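Local coordinates for protein phosphoribosylformylglycinamidine synthase 2 (Thermus thermophilus, PDB 3VIU) that belongs to the PurM-like, AIR synthase-related family, carries two N-terminal and two C-terminal family domains in one chain, and binds ADP and magnesium, at residues T615-D620 with A631-P636; G556-G561 with F635-G640; E562-I567 with L662-K667. One frame throughout, in Å; residues are numbered along the deposited sequence.

Contact 1: T615-D620 with A631-P636. With MG (magnesium ion), chain D.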
ATOM      1  N   THR A 615     -14.959  25.354  -3.367  1.00 23.55           N
ATOM      2  CA  THR A 615     -13.612  25.205  -3.914  1.00 23.23           C
ATOM      3  C   THR A 615     -13.451  23.918  -4.715  1.00 23.94           C
ATOM      4  O   THR A 615     -14.026  22.888  -4.370  1.00 23.58           O
ATOM      5  CB  THR A 615     -12.559  25.171  -2.790  1.00 21.84           C
ATOM      6  OG1 THR A 615     -11.252  25.029  -3.361  1.00 21.39           O
ATOM      7  CG2 THR A 615     -12.816  23.987  -1.864  1.00 19.90           C
ATOM      8  N   ARG A 616     -12.663  23.977  -5.783  1.00 25.05           N
ATOM      9  CA  ARG A 616     -12.415  22.789  -6.588  1.00 26.02           C
ATOM     10  C   ARG A 616     -10.915  22.637  -6.805  1.00 23.31           C
ATOM     11  O   ARG A 616     -10.465  21.882  -7.665  1.00 23.70           O
ATOM     12  CB  ARG A 616     -13.146  22.867  -7.931  1.00 28.70           C
ATOM     13  CG  ARG A 616     -12.710  24.020  -8.784  1.00 35.18           C
ATOM     14  CD  ARG A 616     -13.253  23.910 -10.188  1.00 38.86           C
ATOM     15  NE  ARG A 616     -12.863  25.073 -10.977  1.00 43.80           N
ATOM     16  CZ  ARG A 616     -13.162  25.244 -12.259  1.00 45.55           C
ATOM     17  NH1 ARG A 616     -13.858  24.319 -12.909  1.00 46.88           N
ATOM     18  NH2 ARG A 616     -12.768  26.344 -12.887  1.00 46.57           N
ATOM     19  N   THR A 617     -10.136  23.369  -6.023  1.00 21.00           N
ATOM     20  CA  THR A 617      -8.687  23.274  -6.122  1.00 18.30           C
ATOM     21  C   THR A 617      -8.083  23.364  -4.720  1.00 16.73           C
ATOM     22  O   THR A 617      -8.205  24.374  -4.020  1.00 15.20           O
ATOM     23  CB  THR A 617      -8.120  24.342  -7.103  1.00 17.58           C
ATOM     24  OG1 THR A 617      -6.745  24.608  -6.807  1.00 18.84           O
ATOM     25  CG2 THR A 617      -8.918  25.586  -7.042  1.00 19.35           C
ATOM     26  N   ALA A 618      -7.465  22.259  -4.309  1.00 15.30           N
ATOM     27  CA  ALA A 618      -6.861  22.137  -2.990  1.00 14.12           C
ATOM     28  C   ALA A 618      -5.584  21.307  -3.056  1.00 14.55           C
ATOM     29  O   ALA A 618      -5.390  20.501  -3.963  1.00 13.81           O
ATOM     30  CB  ALA A 618      -7.857  21.492  -2.020  1.00 11.79           C
ATOM     31  N   HIS A 619      -4.715  21.498  -2.075  1.00 15.18           N
ATOM     32  CA  HIS A 619      -3.451  20.781  -2.044  1.00 15.61           C
ATOM     33  C   HIS A 619      -2.951  20.881  -0.617  1.00 15.90           C
ATOM     34  O   HIS A 619      -2.924  21.975  -0.060  1.00 17.18           O
ATOM     35  CB  HIS A 619      -2.470  21.469  -2.997  1.00 13.33           C
ATOM     36  CG  HIS A 619      -1.182  20.735  -3.177  1.00 13.29           C
ATOM     37  ND1 HIS A 619       0.040  21.376  -3.210  1.00 12.82           N
ATOM     38  CD2 HIS A 619      -0.923  19.416  -3.330  1.00 10.32           C
ATOM     39  CE1 HIS A 619       0.998  20.480  -3.370  1.00 11.32           C
ATOM     40  NE2 HIS A 619       0.440  19.283  -3.446  1.00 11.74           N
ATOM     41  N   ASP A 620      -2.569  19.765  -0.002  1.00 15.79           N
ATOM     42  CA  ASP A 620      -2.085  19.868   1.368  1.00 16.93           C
ATOM     43  C   ASP A 620      -0.607  20.223   1.382  1.00 16.65           C
ATOM     44  O   ASP A 620       0.102  20.006   0.397  1.00 15.46           O
ATOM     45  CB  ASP A 620      -2.361  18.584   2.161  1.00 18.62           C
ATOM     46  CG  ASP A 620      -1.485  17.427   1.749  1.00 20.17           C
ATOM     47  OD1 ASP A 620      -1.350  17.180   0.531  1.00 21.41           O
ATOM     48  OD2 ASP A 620      -0.950  16.752   2.655  1.00 19.08           O
ATOM     49  N   ALA A 631       4.565  25.880  -5.148  1.00 13.04           N
ATOM     50  CA  ALA A 631       5.134  25.663  -6.476  1.00 14.37           C
ATOM     51  C   ALA A 631       4.485  24.489  -7.215  1.00 13.65           C
ATOM     52  O   ALA A 631       4.287  24.543  -8.429  1.00 12.95           O
ATOM     53  CB  ALA A 631       6.646  25.452  -6.374  1.00 11.20           C
ATOM     54  N   GLU A 632       4.156  23.430  -6.482  1.00 13.84           N
ATOM     55  CA  GLU A 632       3.530  22.259  -7.091  1.00 13.24           C
ATOM     56  C   GLU A 632       2.178  22.583  -7.706  1.00 13.01           C
ATOM     57  O   GLU A 632       1.741  21.911  -8.637  1.00 11.16           O
ATOM     58  CB  GLU A 632       3.368  21.135  -6.058  1.00 11.40           C
ATOM     59  CG  GLU A 632       4.692  20.507  -5.628  1.00 16.85           C
ATOM     60  CD  GLU A 632       4.524  19.405  -4.600  1.00 18.70           C
ATOM     61  OE1 GLU A 632       5.190  18.353  -4.742  1.00 20.59           O
ATOM     62  OE2 GLU A 632       3.739  19.591  -3.645  1.00 20.57           O
HETATM   63  N   MSE A 633       1.521  23.620  -7.200  1.00 13.57           N
HETATM   64  CA  MSE A 633       0.204  23.976  -7.707  1.00 16.18           C
HETATM   65  C   MSE A 633       0.232  24.749  -9.015  1.00 15.45           C
HETATM   66  O   MSE A 633      -0.774  24.836  -9.709  1.00 16.74           O
HETATM   67  CB  MSE A 633      -0.570  24.758  -6.647  1.00 18.24           C
HETATM   68  CG  MSE A 633      -0.845  23.949  -5.391  1.00 23.26           C
HETATM   69 SE   MSE A 633      -1.643  25.000  -3.966  1.00 36.72          SE
HETATM   70  CE  MSE A 633      -3.521  24.718  -4.359  1.00 26.96           C
ATOM     71  N   THR A 634       1.391  25.292  -9.357  1.00 15.72           N
ATOM     72  CA  THR A 634       1.539  26.057 -10.587  1.00 14.88           C
ATOM     73  C   THR A 634       1.923  25.175 -11.787  1.00 16.65           C
ATOM     74  O   THR A 634       1.770  25.579 -12.942  1.00 16.33           O
ATOM     75  CB  THR A 634       2.622  27.115 -10.422  1.00 14.04           C
ATOM     76  OG1 THR A 634       3.903  26.480 -10.445  1.00 11.78           O
ATOM     77  CG2 THR A 634       2.465  27.843  -9.095  1.00 11.60           C
ATOM     78  N   PHE A 635       2.415  23.969 -11.514  1.00 17.14           N
ATOM     79  CA  PHE A 635       2.843  23.058 -12.577  1.00 18.16           C
ATOM     80  C   PHE A 635       1.770  22.484 -13.520  1.00 18.67           C
ATOM     81  O   PHE A 635       1.937  22.504 -14.745  1.00 19.24           O
ATOM     82  CB  PHE A 635       3.621  21.877 -11.981  1.00 17.64           C
ATOM     83  CG  PHE A 635       4.842  22.275 -11.202  1.00 19.84           C
ATOM     84  CD1 PHE A 635       5.554  23.431 -11.525  1.00 20.83           C
ATOM     85  CD2 PHE A 635       5.316  21.461 -10.176  1.00 20.90           C
ATOM     86  CE1 PHE A 635       6.723  23.769 -10.838  1.00 21.28           C
ATOM     87  CE2 PHE A 635       6.485  21.789  -9.481  1.00 22.36           C
ATOM     88  CZ  PHE A 635       7.191  22.943  -9.813  1.00 21.57           C
ATOM     89  N   PRO A 636       0.663  21.958 -12.970  1.00 17.13           N
ATOM     90  CA  PRO A 636      -0.387  21.382 -13.817  1.00 17.34           C
ATOM     91  C   PRO A 636      -0.941  22.218 -14.971  1.00 16.27           C
ATOM     92  O   PRO A 636      -1.117  21.696 -16.072  1.00 15.79           O
ATOM     93  CB  PRO A 636      -1.463  20.984 -12.806  1.00 16.69           C
ATOM     94  CG  PRO A 636      -0.658  20.626 -11.600  1.00 13.85           C
ATOM     95  CD  PRO A 636       0.329  21.779 -11.547  1.00 16.20           C
TER
HETATM   96 MG    MG D 910      -0.094  15.627  -0.948  1.00 10.72          MG
HETATM   97  O   HOH W   1       0.686  15.205   1.366  1.00 13.59           O
HETATM   98  O   HOH W   2       1.253  17.777  -0.803  1.00 29.88           O

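Contact 2: G556-G561 with F635-G640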
ATOM      1  N   GLY A 556      -3.895  21.625  -9.029  1.00 16.01           N
ATOM      2  CA  GLY A 556      -3.449  22.693  -9.907  1.00 14.84           C
ATOM      3  C   GLY A 556      -4.242  23.987  -9.967  1.00 15.88           C
ATOM      4  O   GLY A 556      -5.478  23.970 -10.025  1.00 15.62           O
ATOM      5  N   PHE A 557      -3.541  25.118  -9.940  1.00 13.59           N
ATOM      6  CA  PHE A 557      -4.229  26.393 -10.063  1.00 15.35           C
ATOM      7  C   PHE A 557      -4.807  26.342 -11.470  1.00 17.23           C
ATOM      8  O   PHE A 557      -4.081  26.112 -12.434  1.00 17.34           O
ATOM      9  CB  PHE A 557      -3.259  27.571  -9.940  1.00 14.78           C
ATOM     10  CG  PHE A 557      -2.694  27.758  -8.557  1.00 14.22           C
ATOM     11  CD1 PHE A 557      -3.505  27.626  -7.433  1.00 11.97           C
ATOM     12  CD2 PHE A 557      -1.355  28.106  -8.385  1.00 13.22           C
ATOM     13  CE1 PHE A 557      -2.994  27.840  -6.158  1.00 15.74           C
ATOM     14  CE2 PHE A 557      -0.830  28.324  -7.113  1.00 16.44           C
ATOM     15  CZ  PHE A 557      -1.651  28.191  -5.993  1.00 16.55           C
ATOM     16  N   ARG A 558      -6.111  26.553 -11.599  1.00 20.70           N
ATOM     17  CA  ARG A 558      -6.727  26.463 -12.908  1.00 24.21           C
ATOM     18  C   ARG A 558      -7.036  27.762 -13.619  1.00 25.08           C
ATOM     19  O   ARG A 558      -7.170  27.781 -14.845  1.00 25.80           O
ATOM     20  CB  ARG A 558      -7.987  25.598 -12.820  1.00 27.36           C
ATOM     21  CG  ARG A 558      -7.753  24.180 -13.330  1.00 31.97           C
ATOM     22  CD  ARG A 558      -8.975  23.292 -13.179  1.00 35.41           C
ATOM     23  NE  ARG A 558      -9.225  22.939 -11.786  1.00 37.62           N
ATOM     24  CZ  ARG A 558     -10.152  22.073 -11.395  1.00 38.77           C
ATOM     25  NH1 ARG A 558     -10.312  21.807 -10.109  1.00 38.72           N
ATOM     26  NH2 ARG A 558     -10.923  21.472 -12.291  1.00 40.73           N
ATOM     27  N   ARG A 559      -7.137  28.850 -12.865  1.00 25.77           N
ATOM     28  CA  ARG A 559      -7.451  30.141 -13.460  1.00 26.75           C
ATOM     29  C   ARG A 559      -6.961  31.297 -12.608  1.00 26.17           C
ATOM     30  O   ARG A 559      -6.840  31.177 -11.387  1.00 27.14           O
ATOM     31  CB  ARG A 559      -8.966  30.266 -13.664  1.00 29.39           C
ATOM     32  CG  ARG A 559      -9.784  29.694 -12.509  1.00 33.80           C
ATOM     33  CD  ARG A 559     -11.281  30.004 -12.608  1.00 36.92           C
ATOM     34  NE  ARG A 559     -11.902  29.486 -13.826  1.00 40.79           N
ATOM     35  CZ  ARG A 559     -12.020  30.172 -14.963  1.00 43.35           C
ATOM     36  NH1 ARG A 559     -11.561  31.418 -15.049  1.00 43.01           N
ATOM     37  NH2 ARG A 559     -12.605  29.616 -16.017  1.00 42.15           N
ATOM     38  N   PRO A 560      -6.665  32.437 -13.246  1.00 25.02           N
ATOM     39  CA  PRO A 560      -6.190  33.621 -12.523  1.00 24.47           C
ATOM     40  C   PRO A 560      -7.330  34.334 -11.786  1.00 22.75           C
ATOM     41  O   PRO A 560      -8.494  34.203 -12.171  1.00 21.54           O
ATOM     42  CB  PRO A 560      -5.597  34.480 -13.634  1.00 23.82           C
ATOM     43  CG  PRO A 560      -6.482  34.152 -14.805  1.00 24.78           C
ATOM     44  CD  PRO A 560      -6.601  32.649 -14.704  1.00 24.63           C
ATOM     45  N   GLY A 561      -6.993  35.069 -10.725  1.00 20.83           N
ATOM     46  CA  GLY A 561      -8.002  35.810  -9.984  1.00 18.40           C
ATOM     47  C   GLY A 561      -8.689  35.108  -8.829  1.00 17.50           C
ATOM     48  O   GLY A 561      -9.521  35.702  -8.148  1.00 18.73           O
ATOM     49  N   PHE A 635       2.415  23.969 -11.514  1.00 17.14           N
ATOM     50  CA  PHE A 635       2.843  23.058 -12.577  1.00 18.16           C
ATOM     51  C   PHE A 635       1.770  22.484 -13.520  1.00 18.67           C
ATOM     52  O   PHE A 635       1.937  22.504 -14.745  1.00 19.24           O
ATOM     53  CB  PHE A 635       3.621  21.877 -11.981  1.00 17.64           C
ATOM     54  CG  PHE A 635       4.842  22.275 -11.202  1.00 19.84           C
ATOM     55  CD1 PHE A 635       5.554  23.431 -11.525  1.00 20.83           C
ATOM     56  CD2 PHE A 635       5.316  21.461 -10.176  1.00 20.90           C
ATOM     57  CE1 PHE A 635       6.723  23.769 -10.838  1.00 21.28           C
ATOM     58  CE2 PHE A 635       6.485  21.789  -9.481  1.00 22.36           C
ATOM     59  CZ  PHE A 635       7.191  22.943  -9.813  1.00 21.57           C
ATOM     60  N   PRO A 636       0.663  21.958 -12.970  1.00 17.13           N
ATOM     61  CA  PRO A 636      -0.387  21.382 -13.817  1.00 17.34           C
ATOM     62  C   PRO A 636      -0.941  22.218 -14.971  1.00 16.27           C
ATOM     63  O   PRO A 636      -1.117  21.696 -16.072  1.00 15.79           O
ATOM     64  CB  PRO A 636      -1.463  20.984 -12.806  1.00 16.69           C
ATOM     65  CG  PRO A 636      -0.658  20.626 -11.600  1.00 13.85           C
ATOM     66  CD  PRO A 636       0.329  21.779 -11.547  1.00 16.20           C
ATOM     67  N   TYR A 637      -1.209  23.500 -14.731  1.00 15.51           N
ATOM     68  CA  TYR A 637      -1.765  24.368 -15.772  1.00 14.97           C
ATOM     69  C   TYR A 637      -0.921  25.585 -16.107  1.00 15.13           C
ATOM     70  O   TYR A 637      -1.311  26.391 -16.943  1.00 16.38           O
ATOM     71  CB  TYR A 637      -3.155  24.841 -15.359  1.00 15.02           C
ATOM     72  CG  TYR A 637      -4.151  23.722 -15.208  1.00 17.15           C
ATOM     73  CD1 TYR A 637      -4.807  23.193 -16.321  1.00 16.73           C
ATOM     74  CD2 TYR A 637      -4.423  23.172 -13.953  1.00 16.75           C
ATOM     75  CE1 TYR A 637      -5.711  22.147 -16.193  1.00 17.70           C
ATOM     76  CE2 TYR A 637      -5.320  22.124 -13.813  1.00 17.74           C
ATOM     77  CZ  TYR A 637      -5.965  21.617 -14.936  1.00 18.08           C
ATOM     78  OH  TYR A 637      -6.869  20.588 -14.803  1.00 18.13           O
ATOM     79  N   GLY A 638       0.225  25.731 -15.457  1.00 15.25           N
ATOM     80  CA  GLY A 638       1.079  26.872 -15.745  1.00 15.28           C
ATOM     81  C   GLY A 638       0.517  28.205 -15.276  1.00 16.62           C
ATOM     82  O   GLY A 638       0.807  29.250 -15.859  1.00 17.79           O
ATOM     83  N   VAL A 639      -0.296  28.168 -14.226  1.00 15.31           N
ATOM     84  CA  VAL A 639      -0.895  29.364 -13.652  1.00 14.21           C
ATOM     85  C   VAL A 639      -0.142  29.667 -12.350  1.00 15.46           C
ATOM     86  O   VAL A 639      -0.081  28.815 -11.454  1.00 16.66           O
ATOM     87  CB  VAL A 639      -2.394  29.118 -13.360  1.00 16.02           C
ATOM     88  CG1 VAL A 639      -2.967  30.249 -12.518  1.00 13.84           C
ATOM     89  CG2 VAL A 639      -3.154  28.983 -14.675  1.00 11.38           C
ATOM     90  N   GLY A 640       0.431  30.868 -12.251  1.00 13.59           N
ATOM     91  CA  GLY A 640       1.199  31.242 -11.073  1.00 11.68           C
ATOM     92  C   GLY A 640       0.392  31.759  -9.900  1.00 13.36           C
ATOM     93  O   GLY A 640      -0.835  31.644  -9.886  1.00 14.31           O
TER
HETATM   94  O   HOH W   3      -1.499  25.221 -12.350  1.00 17.90           O

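Contact 3: E562-I567 with L662-K667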
ATOM      1  N   GLU A 562      -8.363  33.843  -8.600  1.00 17.80           N
ATOM      2  CA  GLU A 562      -8.975  33.114  -7.500  1.00 16.46           C
ATOM      3  C   GLU A 562      -8.264  33.483  -6.206  1.00 16.11           C
ATOM      4  O   GLU A 562      -7.053  33.702  -6.199  1.00 16.57           O
ATOM      5  CB  GLU A 562      -8.886  31.604  -7.742  1.00 17.14           C
ATOM      6  CG  GLU A 562      -9.865  31.094  -8.797  1.00 20.89           C
ATOM      7  CD  GLU A 562      -9.910  29.575  -8.898  1.00 23.08           C
ATOM      8  OE1 GLU A 562     -10.894  29.061  -9.473  1.00 26.46           O
ATOM      9  OE2 GLU A 562      -8.973  28.897  -8.414  1.00 23.69           O
ATOM     10  N   VAL A 563      -9.017  33.580  -5.116  1.00 14.31           N
ATOM     11  CA  VAL A 563      -8.413  33.908  -3.834  1.00 15.08           C
ATOM     12  C   VAL A 563      -7.771  32.621  -3.308  1.00 16.09           C
ATOM     13  O   VAL A 563      -8.386  31.554  -3.340  1.00 15.18           O
ATOM     14  CB  VAL A 563      -9.459  34.423  -2.809  1.00 14.03           C
ATOM     15  CG1 VAL A 563      -8.768  34.802  -1.507  1.00 11.90           C
ATOM     16  CG2 VAL A 563     -10.208  35.624  -3.376  1.00 11.81           C
ATOM     17  N   LEU A 564      -6.534  32.738  -2.836  1.00 15.79           N
ATOM     18  CA  LEU A 564      -5.778  31.602  -2.319  1.00 15.50           C
ATOM     19  C   LEU A 564      -5.672  31.647  -0.796  1.00 13.81           C
ATOM     20  O   LEU A 564      -5.082  32.564  -0.237  1.00 14.64           O
ATOM     21  CB  LEU A 564      -4.376  31.597  -2.953  1.00 15.57           C
ATOM     22  CG  LEU A 564      -3.325  30.611  -2.414  1.00 17.90           C
ATOM     23  CD1 LEU A 564      -3.866  29.194  -2.469  1.00 14.28           C
ATOM     24  CD2 LEU A 564      -2.035  30.738  -3.233  1.00 13.28           C
ATOM     25  N   LEU A 565      -6.242  30.651  -0.131  1.00 13.00           N
ATOM     26  CA  LEU A 565      -6.217  30.594   1.330  1.00 14.48           C
ATOM     27  C   LEU A 565      -5.415  29.405   1.879  1.00 15.77           C
ATOM     28  O   LEU A 565      -5.063  28.472   1.152  1.00 15.96           O
ATOM     29  CB  LEU A 565      -7.639  30.498   1.894  1.00 12.48           C
ATOM     30  CG  LEU A 565      -8.690  31.565   1.617  1.00 15.29           C
ATOM     31  CD1 LEU A 565      -9.239  31.423   0.185  1.00 15.33           C
ATOM     32  CD2 LEU A 565      -9.821  31.393   2.623  1.00 16.01           C
ATOM     33  N   LEU A 566      -5.158  29.441   3.183  1.00 15.95           N
ATOM     34  CA  LEU A 566      -4.431  28.380   3.845  1.00 14.85           C
ATOM     35  C   LEU A 566      -5.101  28.037   5.168  1.00 15.73           C
ATOM     36  O   LEU A 566      -5.303  28.912   6.012  1.00 15.85           O
ATOM     37  CB  LEU A 566      -2.987  28.821   4.066  1.00 16.03           C
ATOM     38  CG  LEU A 566      -1.943  27.899   4.708  1.00 18.98           C
ATOM     39  CD1 LEU A 566      -1.890  28.138   6.200  1.00 18.67           C
ATOM     40  CD2 LEU A 566      -2.246  26.450   4.375  1.00 16.81           C
ATOM     41  N   ILE A 567      -5.479  26.766   5.322  1.00 17.10           N
ATOM     42  CA  ILE A 567      -6.094  26.269   6.554  1.00 17.10           C
ATOM     43  C   ILE A 567      -4.891  25.871   7.404  1.00 17.01           C
ATOM     44  O   ILE A 567      -4.067  25.074   6.960  1.00 13.85           O
ATOM     45  CB  ILE A 567      -6.926  24.969   6.345  1.00 19.30           C
ATOM     46  CG1 ILE A 567      -7.763  25.044   5.069  1.00 18.52           C
ATOM     47  CG2 ILE A 567      -7.823  24.734   7.564  1.00 19.32           C
ATOM     48  CD1 ILE A 567      -8.900  25.994   5.136  1.00 22.05           C
ATOM     49  N   LEU A 662      -4.076  24.127   1.452  1.00 14.60           N
ATOM     50  CA  LEU A 662      -4.225  25.303   0.602  1.00 14.27           C
ATOM     51  C   LEU A 662      -5.403  25.079  -0.341  1.00 12.55           C
ATOM     52  O   LEU A 662      -5.616  23.966  -0.813  1.00 15.01           O
ATOM     53  CB  LEU A 662      -2.967  25.513  -0.239  1.00 13.51           C
ATOM     54  CG  LEU A 662      -1.662  25.894   0.459  1.00 16.17           C
ATOM     55  CD1 LEU A 662      -0.487  25.811  -0.526  1.00 14.05           C
ATOM     56  CD2 LEU A 662      -1.803  27.296   1.012  1.00 14.16           C
ATOM     57  N   PHE A 663      -6.169  26.126  -0.617  1.00 12.10           N
ATOM     58  CA  PHE A 663      -7.290  26.014  -1.549  1.00 12.64           C
ATOM     59  C   PHE A 663      -7.698  27.383  -2.071  1.00 13.98           C
ATOM     60  O   PHE A 663      -7.369  28.408  -1.476  1.00 12.19           O
ATOM     61  CB  PHE A 663      -8.484  25.307  -0.900  1.00 13.49           C
ATOM     62  CG  PHE A 663      -9.246  26.151   0.074  1.00 13.15           C
ATOM     63  CD1 PHE A 663     -10.471  26.702  -0.278  1.00 15.66           C
ATOM     64  CD2 PHE A 663      -8.748  26.390   1.345  1.00 12.17           C
ATOM     65  CE1 PHE A 663     -11.189  27.478   0.620  1.00 14.25           C
ATOM     66  CE2 PHE A 663      -9.455  27.162   2.246  1.00 14.17           C
ATOM     67  CZ  PHE A 663     -10.680  27.708   1.882  1.00 15.46           C
ATOM     68  N   THR A 664      -8.393  27.398  -3.203  1.00 15.60           N
ATOM     69  CA  THR A 664      -8.817  28.655  -3.792  1.00 16.44           C
ATOM     70  C   THR A 664     -10.333  28.731  -3.923  1.00 18.79           C
ATOM     71  O   THR A 664     -11.011  27.713  -4.087  1.00 21.23           O
ATOM     72  CB  THR A 664      -8.197  28.845  -5.177  1.00 16.60           C
ATOM     73  OG1 THR A 664      -8.877  28.014  -6.118  1.00 17.57           O
ATOM     74  CG2 THR A 664      -6.727  28.462  -5.159  1.00 15.06           C
ATOM     75  N   VAL A 665     -10.859  29.947  -3.846  1.00 18.26           N
ATOM     76  CA  VAL A 665     -12.296  30.178  -3.955  1.00 16.52           C
ATOM     77  C   VAL A 665     -12.509  31.264  -4.986  1.00 17.44           C
ATOM     78  O   VAL A 665     -11.599  32.042  -5.275  1.00 16.63           O
ATOM     79  CB  VAL A 665     -12.906  30.683  -2.616  1.00 15.15           C
ATOM     80  CG1 VAL A 665     -12.690  29.667  -1.530  1.00 16.07           C
ATOM     81  CG2 VAL A 665     -12.270  32.002  -2.218  1.00 12.29           C
ATOM     82  N   GLU A 666     -13.704  31.322  -5.555  1.00 19.46           N
ATOM     83  CA  GLU A 666     -13.970  32.374  -6.512  1.00 21.49           C
ATOM     84  C   GLU A 666     -14.204  33.611  -5.649  1.00 21.94           C
ATOM     85  O   GLU A 666     -14.814  33.535  -4.587  1.00 19.97           O
ATOM     86  CB  GLU A 666     -15.193  32.039  -7.369  1.00 24.59           C
ATOM     87  CG  GLU A 666     -15.476  33.036  -8.490  1.00 28.54           C
ATOM     88  CD  GLU A 666     -16.294  34.239  -8.025  1.00 33.15           C
ATOM     89  OE1 GLU A 666     -16.437  35.206  -8.810  1.00 36.38           O
ATOM     90  OE2 GLU A 666     -16.806  34.215  -6.881  1.00 33.57           O
ATOM     91  N   LYS A 667     -13.660  34.729  -6.109  1.00 24.23           N
ATOM     92  CA  LYS A 667     -13.734  36.038  -5.466  1.00 26.44           C
ATOM     93  C   LYS A 667     -14.989  36.312  -4.621  1.00 27.87           C
ATOM     94  O   LYS A 667     -14.899  36.621  -3.429  1.00 25.44           O
ATOM     95  CB  LYS A 667     -13.612  37.085  -6.569  1.00 28.55           C
ATOM     96  CG  LYS A 667     -13.052  38.422  -6.179  1.00 31.07           C
ATOM     97  CD  LYS A 667     -12.478  39.090  -7.427  1.00 34.44           C
ATOM     98  CE  LYS A 667     -13.474  39.052  -8.587  1.00 37.21           C
ATOM     99  NZ  LYS A 667     -12.873  39.483  -9.885  1.00 39.30           N
TER

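Contact 1: T615-D620 with A631-P636
The imidazole of His-619 has two atoms of helix 625-634 at its edge. Glu-632 OE2 lies close to the ring plane on the CE1-NE2 side, but its 3.3 Å approach to NE2 has too poor an angle for a hydrogen bond, and the carboxylate is turned 56° from the ring. At another edge sits the selenium of selenomethionine Met-633, 5.0 Å from SE to the centroid of the His-619 ring and 76° off the ring normal. A second flat group, the Phe-635 ring, has Ala-631 O 3.3 Å above one face, over its centre, and stacks with Trp-715.

The two main side chains slide past each other in opposite directions. His-619 has CG anti to its backbone N (chi1 -173°), which carries the ring toward the helix, and Met-633 CG approaches it obliquely, within 3.5 Å of His-619 ND1. A bend about the CG-SE bond brings Met-633 CE to 3.7 Å from His-619 CB and 4.0 Å from Thr-617 OG1. A weak hydrogen bond from ND1 to Ala-629 O may help set the ring's rotation.

Strand alternation sends the CB of Asp-620 away from the helix. Its OD1 binds magnesium at 2.5 Å, Asp-430 and Asn-472 being the other protein ligands. Two waters on the metal donate to Asp-620, one to OD2 and one to the backbone O, while Arg-471 forms a salt bridge with OD2. This is a strand-to-helix unit of the second C-terminal AIR synthase-related domain: outermost strand 618-620 packs on the helix that follows it and presents a metal-binding aspartate at its end.

Contact 2: G556-G561 with F635-G640
Two irregular connections of the second C-terminal AIR synthase-related domain meet here: the loop entering strand 563-567 and the loop leaving helix 625-634. Tyr-637 and Arg-558 lie side by side and point the same way. Arg-558 CG stands over one face of the phenol, 3.5 Å from the centroid of the Tyr-637 ring and 25° off the normal, a CH-pi contact. The bend at chi3 then turns the guanidinium until its plane is only 7° from the ring plane. At the tip, Tyr-637 OH is hydrogen-bonded to Glu-554 OE2, which anchors the ring over which Arg-558 CG stands.

Strands 563-567 and 641-644, which these loops enter, are both antiparallel to strand 684-690 between them, so both loops sit at the same end of the mixed sheet. Their backbones are joined through a water that donates to Phe-557 O at 2.7 Å and accepts from Tyr-637 N at 3.0 Å. With no side chain on Gly-556, the Pro-636 ring packs straight onto its backbone, CG to Gly-556 CA 3.9 Å. Val-639 packs at the other end: its CG1 touches Phe-557 CB at 3.7 Å, and its O lies in the plane of the Phe-557 ring, 3.4 Å from CD2.

Contact 3: E562-I567 with L662-K667
Leu-565 and Phe-663 form the apolar centre, a hydrogen-bonded antiparallel pair whose side chains cross obliquely. Leu-565 CB lies 3.8 Å from Phe-663 CE2, while Leu-565 CD1 stands above one face of the ring, displaced toward its rim. The same CD1 reaches Val-665 CG2 at 3.9 Å, and that methyl also meets Val-563 CB at 3.8 Å. These four residues share one sheet face, covered by helix 670-679 through Leu-670 and Ala-673.

On the opposite face, Leu-566 and Leu-662 cross obliquely, and Leu-662 CD2 lies along the Leu-566 side chain, closest to its CD2 at 3.5 Å, with Leu-564 and Thr-664 alongside. Leu-626 and Leu-630 of helix 625-634 pack on this side.

Between the faces runs the antiparallel pairing, with the strand directions 144° apart. The straightest bond is Leu-565 N to Phe-663 O, 2.8 Å with 172° at the hydrogen. Its return, Phe-663 N to Leu-565 O, is longer at 3.1 Å, and its donor stands 33° out of the carbonyl plane. Two further bonds link Val-563 and Val-665 in both directions.

At the polar edge, Thr-664 OG1 donates to Glu-562 OE2. The modelled 2.5 Å is very short, and the position of OG1 is less certain than most. Thr-664 O accepts from Thr-615 OG1, tying in the neighbouring segment. The hydroxyl's hydrogen bond to the buried carboxylate would ease the cost of any negative charge there, but the geometry does not settle whether Glu-562 is ionised.

All three contacts lie in the second C-terminal AIR synthase-related domain. The centres of contacts 1 and 2 are about 8 Å apart, those of 1 and 3 about 10 Å, and those of 2 and 3 about 12 Å. Along the chain the order is 556-561, 562-567, 615-620, 631-636, 635-640, 662-667, so contact 1 is nested inside contact 3 while contacts 2 and 3 cross. Contacts 1 and 2 share Phe-635 and Pro-636, and Met-633 O probably accepts a backbone hydrogen bond from Phe-557 N. One sheet runs from metal-bearing outer strand 618-620 through 661-665 to 563-567, and the loops of contact 2 lie where strands 563-567 and 641-644 begin.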